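Local coordinates for uncharacterized protein YppE (Bacillus subtilis, PDB 2IM8), which is of unknown function but folds as a compact, mostly helical single-chain protein of the DUF1798 family, at residues A[1-13]-A[50-62]. Numbering follows the deposited sequence.
Sequences MLSQTLLEMTEQM and LAARWAEGALELI
T10 OG1 takes part in two hydrogen bonds at once: it accepts from W54 NE1 at 2.9 Å and donates to L6 O, one turn back in its own helix, at 2.8 Å. The indole bond is bent, with an N-H...O angle of 147°, yet OG1 lies almost in the ring plane, so the bond meets the indole at its edge. T10 sets OG1 anti to its carbonyl carbon, which allows it to reach back to L6 O while facing the indole. Across one ring face lies the selenium of selenomethionine M13, 3.8 Å from the five-membered ring centroid and 27° off the normal, a Met-aromatic contact; A58 CB lies over the opposite face. These contacts join helices 3-29 and 36-64 of a four-helix bundle; the short segments 3-13 and 50-62 have N-to-C directions 134° apart and axes 9.6 Å apart at closest approach. Knobs-into-holes packing works both ways: W54 sits among L6, M9, T10 and M13, and L6 among W54, G57, A58 and L61. A beta carbon at G57 would point toward helix 3-29 and fall only 3.1 Å from L6 CG, so the glycine permits this close approach. A leucine in place of W54 would probably leave T10 OG1 without its indole donor and M13 without an aromatic face. Farther along, M13 CG packs on L50 CG at 3.7 Å, while L50 CD1 meets M9 CB and L50 CD2 lies against Q12 NE2.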
HETATM    1  N   MSE A   1      -2.083 -10.541 -17.603  1.00 39.48           N
HETATM    2  CA  MSE A   1      -2.911 -10.110 -16.443  1.00 40.36           C
HETATM    3  C   MSE A   1      -4.169  -9.391 -16.947  1.00 38.23           C
HETATM    4  O   MSE A   1      -4.328  -9.140 -18.147  1.00 37.46           O
HETATM    5  CB  MSE A   1      -2.091  -9.165 -15.530  1.00 51.49           C
HETATM    6  CG  MSE A   1      -2.718  -8.887 -14.143  1.00 55.82           C
HETATM    7 SE   MSE A   1      -1.830  -7.542 -12.997  1.00 62.51          SE
HETATM    8  CE  MSE A   1      -0.771  -8.723 -11.883  1.00 61.09           C
ATOM      9  N   LEU A   2      -5.076  -9.095 -16.024  1.00 30.21           N
ATOM     10  CA  LEU A   2      -6.301  -8.370 -16.335  1.00 27.14           C
ATOM     11  C   LEU A   2      -6.283  -7.186 -15.378  1.00 25.63           C
ATOM     12  O   LEU A   2      -5.740  -7.290 -14.275  1.00 24.17           O
ATOM     13  CB  LEU A   2      -7.535  -9.237 -16.064  1.00 33.97           C
ATOM     14  CG  LEU A   2      -7.791 -10.456 -16.956  1.00 33.96           C
ATOM     15  CD1 LEU A   2      -8.960 -11.268 -16.402  1.00 32.15           C
ATOM     16  CD2 LEU A   2      -8.087  -9.997 -18.376  1.00 33.27           C
ATOM     17  N   SER A   3      -6.851  -6.057 -15.787  1.00 29.67           N
ATOM     18  CA  SER A   3      -6.864  -4.899 -14.904  1.00 27.82           C
ATOM     19  C   SER A   3      -7.584  -5.293 -13.617  1.00 26.12           C
ATOM     20  O   SER A   3      -7.342  -4.725 -12.552  1.00 26.21           O
ATOM     21  CB  SER A   3      -7.577  -3.717 -15.567  1.00 28.59           C
ATOM     22  OG  SER A   3      -8.956  -3.982 -15.734  1.00 28.62           O
ATOM     23  N   GLN A   4      -8.458  -6.286 -13.730  1.00 23.38           N
ATOM     24  CA  GLN A   4      -9.238  -6.793 -12.605  1.00 22.10           C
ATOM     25  C   GLN A   4      -8.349  -7.247 -11.443  1.00 20.71           C
ATOM     26  O   GLN A   4      -8.674  -7.031 -10.271  1.00 17.70           O
ATOM     27  CB  GLN A   4     -10.107  -7.967 -13.077  1.00 31.70           C
ATOM     28  CG  GLN A   4     -11.233  -7.579 -14.038  1.00 33.91           C
ATOM     29  CD  GLN A   4     -10.754  -6.818 -15.273  1.00 35.10           C
ATOM     30  OE1 GLN A   4     -10.037  -7.356 -16.113  1.00 35.06           O
ATOM     31  NE2 GLN A   4     -11.166  -5.556 -15.386  1.00 37.88           N
ATOM     32  N   THR A   5      -7.234  -7.889 -11.778  1.00 21.91           N
ATOM     33  CA  THR A   5      -6.289  -8.374 -10.773  1.00 21.73           C
ATOM     34  C   THR A   5      -5.606  -7.195 -10.081  1.00 21.36           C
ATOM     35  O   THR A   5      -5.447  -7.172  -8.854  1.00 20.05           O
ATOM     36  CB  THR A   5      -5.207  -9.250 -11.428  1.00 20.76           C
ATOM     37  OG1 THR A   5      -5.837 -10.313 -12.150  1.00 23.43           O
ATOM     38  CG2 THR A   5      -4.275  -9.825 -10.388  1.00 21.74           C
ATOM     39  N   LEU A   6      -5.201  -6.216 -10.882  1.00 17.42           N
ATOM     40  CA  LEU A   6      -4.532  -5.034 -10.354  1.00 17.95           C
ATOM     41  C   LEU A   6      -5.465  -4.335  -9.378  1.00 16.44           C
ATOM     42  O   LEU A   6      -5.076  -3.979  -8.270  1.00 16.26           O
ATOM     43  CB  LEU A   6      -4.181  -4.075 -11.491  1.00 31.44           C
ATOM     44  CG  LEU A   6      -2.737  -3.594 -11.655  1.00 36.26           C
ATOM     45  CD1 LEU A   6      -2.700  -2.532 -12.758  1.00 34.75           C
ATOM     46  CD2 LEU A   6      -2.197  -3.020 -10.343  1.00 33.16           C
ATOM     47  N   LEU A   7      -6.704  -4.135  -9.814  1.00 16.71           N
ATOM     48  CA  LEU A   7      -7.721  -3.474  -9.012  1.00 16.18           C
ATOM     49  C   LEU A   7      -7.924  -4.182  -7.665  1.00 15.11           C
ATOM     50  O   LEU A   7      -7.989  -3.535  -6.613  1.00 13.57           O
ATOM     51  CB  LEU A   7      -9.039  -3.432  -9.794  1.00 18.54           C
ATOM     52  CG  LEU A   7     -10.210  -2.744  -9.093  1.00 21.47           C
ATOM     53  CD1 LEU A   7      -9.935  -1.246  -9.001  1.00 24.41           C
ATOM     54  CD2 LEU A   7     -11.505  -3.011  -9.869  1.00 23.24           C
ATOM     55  N   GLU A   8      -8.026  -5.507  -7.691  1.00 17.04           N
ATOM     56  CA  GLU A   8      -8.208  -6.254  -6.449  1.00 17.85           C
ATOM     57  C   GLU A   8      -6.999  -6.040  -5.555  1.00 16.61           C
ATOM     58  O   GLU A   8      -7.142  -5.806  -4.356  1.00 17.02           O
ATOM     59  CB  GLU A   8      -8.371  -7.750  -6.726  1.00 35.79           C
ATOM     60  CG  GLU A   8      -9.580  -8.095  -7.566  1.00 42.99           C
ATOM     61  CD  GLU A   8      -9.787  -9.593  -7.687  1.00 46.92           C
ATOM     62  OE1 GLU A   8      -8.848 -10.285  -8.135  1.00 49.27           O
ATOM     63  OE2 GLU A   8     -10.887 -10.073  -7.328  1.00 50.01           O
HETATM   64  N   MSE A   9      -5.807  -6.120  -6.140  1.00 14.46           N
HETATM   65  CA  MSE A   9      -4.589  -5.923  -5.363  1.00 15.68           C
HETATM   66  C   MSE A   9      -4.548  -4.507  -4.804  1.00 14.60           C
HETATM   67  O   MSE A   9      -4.065  -4.280  -3.702  1.00 12.35           O
HETATM   68  CB  MSE A   9      -3.357  -6.186  -6.227  1.00 21.73           C
HETATM   69  CG  MSE A   9      -3.158  -7.646  -6.567  1.00 25.85           C
HETATM   70 SE   MSE A   9      -1.526  -7.874  -7.548  1.00 36.20          SE
HETATM   71  CE  MSE A   9      -1.463  -9.811  -7.562  1.00 33.03           C
ATOM     72  N   THR A  10      -5.056  -3.555  -5.576  1.00 11.17           N
ATOM     73  CA  THR A  10      -5.088  -2.167  -5.134  1.00 12.20           C
ATOM     74  C   THR A  10      -6.002  -2.028  -3.908  1.00 12.23           C
ATOM     75  O   THR A  10      -5.640  -1.381  -2.925  1.00 11.63           O
ATOM     76  CB  THR A  10      -5.616  -1.249  -6.247  1.00 11.16           C
ATOM     77  OG1 THR A  10      -4.757  -1.347  -7.386  1.00 11.32           O
ATOM     78  CG2 THR A  10      -5.665   0.208  -5.770  1.00 14.99           C
ATOM     79  N   GLU A  11      -7.188  -2.631  -3.969  1.00 13.75           N
ATOM     80  CA  GLU A  11      -8.126  -2.536  -2.859  1.00 13.96           C
ATOM     81  C   GLU A  11      -7.606  -3.275  -1.635  1.00 13.91           C
ATOM     82  O   GLU A  11      -7.862  -2.865  -0.504  1.00 12.64           O
ATOM     83  CB  GLU A  11      -9.506  -3.065  -3.269  1.00 20.04           C
ATOM     84  CG  GLU A  11     -10.249  -2.147  -4.253  1.00 21.29           C
ATOM     85  CD  GLU A  11     -11.011  -0.989  -3.587  1.00 25.69           C
ATOM     86  OE1 GLU A  11     -10.592  -0.499  -2.515  1.00 24.44           O
ATOM     87  OE2 GLU A  11     -12.040  -0.555  -4.156  1.00 28.34           O
ATOM     88  N   GLN A  12      -6.864  -4.355  -1.870  1.00 11.25           N
ATOM     89  CA  GLN A  12      -6.281  -5.144  -0.786  1.00 11.78           C
ATOM     90  C   GLN A  12      -5.256  -4.280  -0.044  1.00  8.81           C
ATOM     91  O   GLN A  12      -5.247  -4.237   1.182  1.00 11.12           O
ATOM     92  CB  GLN A  12      -5.590  -6.391  -1.356  1.00 16.71           C
ATOM     93  CG  GLN A  12      -5.472  -7.549  -0.383  1.00 23.99           C
ATOM     94  CD  GLN A  12      -4.922  -8.809  -1.029  1.00 25.72           C
ATOM     95  OE1 GLN A  12      -5.356  -9.215  -2.118  1.00 28.81           O
ATOM     96  NE2 GLN A  12      -3.974  -9.447  -0.355  1.00 27.90           N
HETATM   97  N   MSE A  13      -4.395  -3.591  -0.788  1.00 11.38           N
HETATM   98  CA  MSE A  13      -3.388  -2.728  -0.172  1.00 11.13           C
HETATM   99  C   MSE A  13      -4.028  -1.559   0.576  1.00  9.19           C
HETATM  100  O   MSE A  13      -3.552  -1.148   1.632  1.00  8.03           O
HETATM  101  CB  MSE A  13      -2.415  -2.202  -1.228  1.00 15.86           C
HETATM  102  CG  MSE A  13      -1.466  -3.281  -1.749  1.00 18.99           C
HETATM  103 SE   MSE A  13      -0.355  -2.686  -3.217  1.00 24.74          SE
HETATM  104  CE  MSE A  13       0.833  -1.522  -2.239  1.00 14.66           C
ATOM    105  N   LEU A  50       2.723  -8.840  -2.162  1.00 11.12           N
ATOM    106  CA  LEU A  50       1.580  -8.115  -2.700  1.00 10.98           C
ATOM    107  C   LEU A  50       2.030  -6.818  -3.387  1.00 10.38           C
ATOM    108  O   LEU A  50       1.654  -6.554  -4.524  1.00 10.48           O
ATOM    109  CB  LEU A  50       0.596  -7.797  -1.571  1.00 14.99           C
ATOM    110  CG  LEU A  50      -0.616  -6.902  -1.854  1.00 14.38           C
ATOM    111  CD1 LEU A  50      -1.378  -7.412  -3.058  1.00 14.76           C
ATOM    112  CD2 LEU A  50      -1.516  -6.873  -0.614  1.00 13.39           C
ATOM    113  N   ALA A  51       2.841  -6.022  -2.691  1.00 12.80           N
ATOM    114  CA  ALA A  51       3.323  -4.749  -3.219  1.00 13.63           C
ATOM    115  C   ALA A  51       4.115  -4.901  -4.515  1.00 14.17           C
ATOM    116  O   ALA A  51       3.969  -4.091  -5.430  1.00 15.34           O
ATOM    117  CB  ALA A  51       4.179  -4.028  -2.167  1.00  9.77           C
ATOM    118  N   ALA A  52       4.948  -5.936  -4.590  1.00 14.23           N
ATOM    119  CA  ALA A  52       5.769  -6.183  -5.778  1.00 16.22           C
ATOM    120  C   ALA A  52       4.923  -6.534  -7.001  1.00 17.61           C
ATOM    121  O   ALA A  52       5.133  -5.996  -8.090  1.00 18.05           O
ATOM    122  CB  ALA A  52       6.783  -7.303  -5.489  1.00 28.76           C
ATOM    123  N   ARG A  53       3.961  -7.434  -6.821  1.00 18.85           N
ATOM    124  CA  ARG A  53       3.083  -7.846  -7.915  1.00 18.51           C
ATOM    125  C   ARG A  53       2.204  -6.683  -8.369  1.00 17.95           C
ATOM    126  O   ARG A  53       1.901  -6.547  -9.554  1.00 17.27           O
ATOM    127  CB  ARG A  53       2.206  -9.013  -7.461  1.00 48.95           C
ATOM    128  CG  ARG A  53       3.017 -10.218  -7.012  1.00 54.33           C
ATOM    129  CD  ARG A  53       2.164 -11.247  -6.309  1.00 59.43           C
ATOM    130  NE  ARG A  53       2.999 -12.279  -5.700  1.00 63.94           N
ATOM    131  CZ  ARG A  53       2.538 -13.276  -4.952  1.00 65.50           C
ATOM    132  NH1 ARG A  53       1.235 -13.383  -4.715  1.00 66.70           N
ATOM    133  NH2 ARG A  53       3.380 -14.168  -4.437  1.00 66.75           N
ATOM    134  N   TRP A  54       1.792  -5.854  -7.416  1.00 13.96           N
ATOM    135  CA  TRP A  54       0.956  -4.698  -7.713  1.00 13.63           C
ATOM    136  C   TRP A  54       1.746  -3.714  -8.570  1.00 13.56           C
ATOM    137  O   TRP A  54       1.272  -3.275  -9.611  1.00 14.83           O
ATOM    138  CB  TRP A  54       0.521  -4.010  -6.416  1.00 10.98           C
ATOM    139  CG  TRP A  54      -0.248  -2.762  -6.650  1.00 10.26           C
ATOM    140  CD1 TRP A  54      -1.577  -2.656  -6.959  1.00  9.26           C
ATOM    141  CD2 TRP A  54       0.268  -1.428  -6.622  1.00  9.59           C
ATOM    142  NE1 TRP A  54      -1.917  -1.334  -7.121  1.00  8.29           N
ATOM    143  CE2 TRP A  54      -0.802  -0.560  -6.921  1.00 11.19           C
ATOM    144  CE3 TRP A  54       1.537  -0.881  -6.373  1.00 10.72           C
ATOM    145  CZ2 TRP A  54      -0.646   0.831  -6.979  1.00 12.69           C
ATOM    146  CZ3 TRP A  54       1.697   0.499  -6.430  1.00 13.11           C
ATOM    147  CH2 TRP A  54       0.609   1.340  -6.731  1.00 13.52           C
ATOM    148  N   ALA A  55       2.954  -3.375  -8.116  1.00 11.39           N
ATOM    149  CA  ALA A  55       3.815  -2.440  -8.837  1.00 13.95           C
ATOM    150  C   ALA A  55       4.065  -2.886 -10.279  1.00 15.24           C
ATOM    151  O   ALA A  55       3.968  -2.083 -11.214  1.00 16.22           O
ATOM    152  CB  ALA A  55       5.152  -2.274  -8.098  1.00 13.13           C
ATOM    153  N   GLU A  56       4.387  -4.162 -10.462  1.00 18.77           N
ATOM    154  CA  GLU A  56       4.635  -4.675 -11.800  1.00 21.63           C
ATOM    155  C   GLU A  56       3.387  -4.499 -12.658  1.00 19.24           C
ATOM    156  O   GLU A  56       3.479  -4.139 -13.825  1.00 20.60           O
ATOM    157  CB  GLU A  56       5.072  -6.153 -11.742  1.00 33.50           C
ATOM    158  CG  GLU A  56       4.335  -7.098 -12.684  1.00 40.53           C
ATOM    159  CD  GLU A  56       3.241  -7.892 -11.974  1.00 46.16           C
ATOM    160  OE1 GLU A  56       3.570  -8.676 -11.050  1.00 47.77           O
ATOM    161  OE2 GLU A  56       2.054  -7.732 -12.335  1.00 47.45           O
ATOM    162  N   GLY A  57       2.216  -4.737 -12.075  1.00 22.48           N
ATOM    163  CA  GLY A  57       0.982  -4.581 -12.825  1.00 23.01           C
ATOM    164  C   GLY A  57       0.696  -3.111 -13.097  1.00 23.36           C
ATOM    165  O   GLY A  57       0.273  -2.742 -14.195  1.00 21.96           O
ATOM    166  N   ALA A  58       0.931  -2.272 -12.090  1.00 19.99           N
ATOM    167  CA  ALA A  58       0.713  -0.834 -12.221  1.00 19.11           C
ATOM    168  C   ALA A  58       1.622  -0.288 -13.311  1.00 21.07           C
ATOM    169  O   ALA A  58       1.180   0.473 -14.172  1.00 22.73           O
ATOM    170  CB  ALA A  58       1.000  -0.118 -10.884  1.00  9.19           C
ATOM    171  N   LEU A  59       2.895  -0.674 -13.276  1.00 16.11           N
ATOM    172  CA  LEU A  59       3.832  -0.208 -14.289  1.00 17.37           C
ATOM    173  C   LEU A  59       3.409  -0.669 -15.688  1.00 19.13           C
ATOM    174  O   LEU A  59       3.523   0.085 -16.658  1.00 19.12           O
ATOM    175  CB  LEU A  59       5.240  -0.697 -13.971  1.00 19.42           C
ATOM    176  CG  LEU A  59       5.873  -0.040 -12.740  1.00 17.71           C
ATOM    177  CD1 LEU A  59       7.201  -0.709 -12.450  1.00 17.86           C
ATOM    178  CD2 LEU A  59       6.055   1.467 -12.986  1.00 18.35           C
ATOM    179  N   GLU A  60       2.926  -1.904 -15.794  1.00 20.05           N
ATOM    180  CA  GLU A  60       2.465  -2.419 -17.084  1.00 22.65           C
ATOM    181  C   GLU A  60       1.323  -1.527 -17.571  1.00 23.00           C
ATOM    182  O   GLU A  60       1.287  -1.113 -18.729  1.00 21.47           O
ATOM    183  CB  GLU A  60       1.951  -3.859 -16.949  1.00 39.98           C
ATOM    184  CG  GLU A  60       3.040  -4.910 -16.786  1.00 45.98           C
ATOM    185  CD  GLU A  60       2.486  -6.322 -16.777  1.00 48.44           C
ATOM    186  OE1 GLU A  60       1.701  -6.661 -17.694  1.00 50.37           O
ATOM    187  OE2 GLU A  60       2.839  -7.095 -15.859  1.00 49.35           O
ATOM    188  N   LEU A  61       0.403  -1.227 -16.659  1.00 21.12           N
ATOM    189  CA  LEU A  61      -0.750  -0.390 -16.958  1.00 21.83           C
ATOM    190  C   LEU A  61      -0.394   0.954 -17.590  1.00 22.68           C
ATOM    191  O   LEU A  61      -1.071   1.404 -18.518  1.00 21.37           O
ATOM    192  CB  LEU A  61      -1.554  -0.124 -15.680  1.00 22.88           C
ATOM    193  CG  LEU A  61      -2.721   0.865 -15.811  1.00 24.08           C
ATOM    194  CD1 LEU A  61      -3.869   0.195 -16.541  1.00 24.47           C
ATOM    195  CD2 LEU A  61      -3.177   1.327 -14.431  1.00 26.68           C
ATOM    196  N   ILE A  62       0.663   1.594 -17.091  1.00 19.51           N
ATOM    197  CA  ILE A  62       1.060   2.899 -17.605  1.00 21.14           C
ATOM    198  C   ILE A  62       1.891   2.854 -18.876  1.00 22.67           C
ATOM    199  O   ILE A  62       2.008   3.861 -19.576  1.00 21.85           O
ATOM    200  CB  ILE A  62       1.822   3.723 -16.537  1.00 30.87           C
ATOM    201  CG1 ILE A  62       3.197   3.120 -16.279  1.00 32.58           C
ATOM    202  CG2 ILE A  62       1.017   3.753 -15.244  1.00 31.55           C
ATOM    203  CD1 ILE A  62       4.058   3.955 -15.351  1.00 34.17           C
TER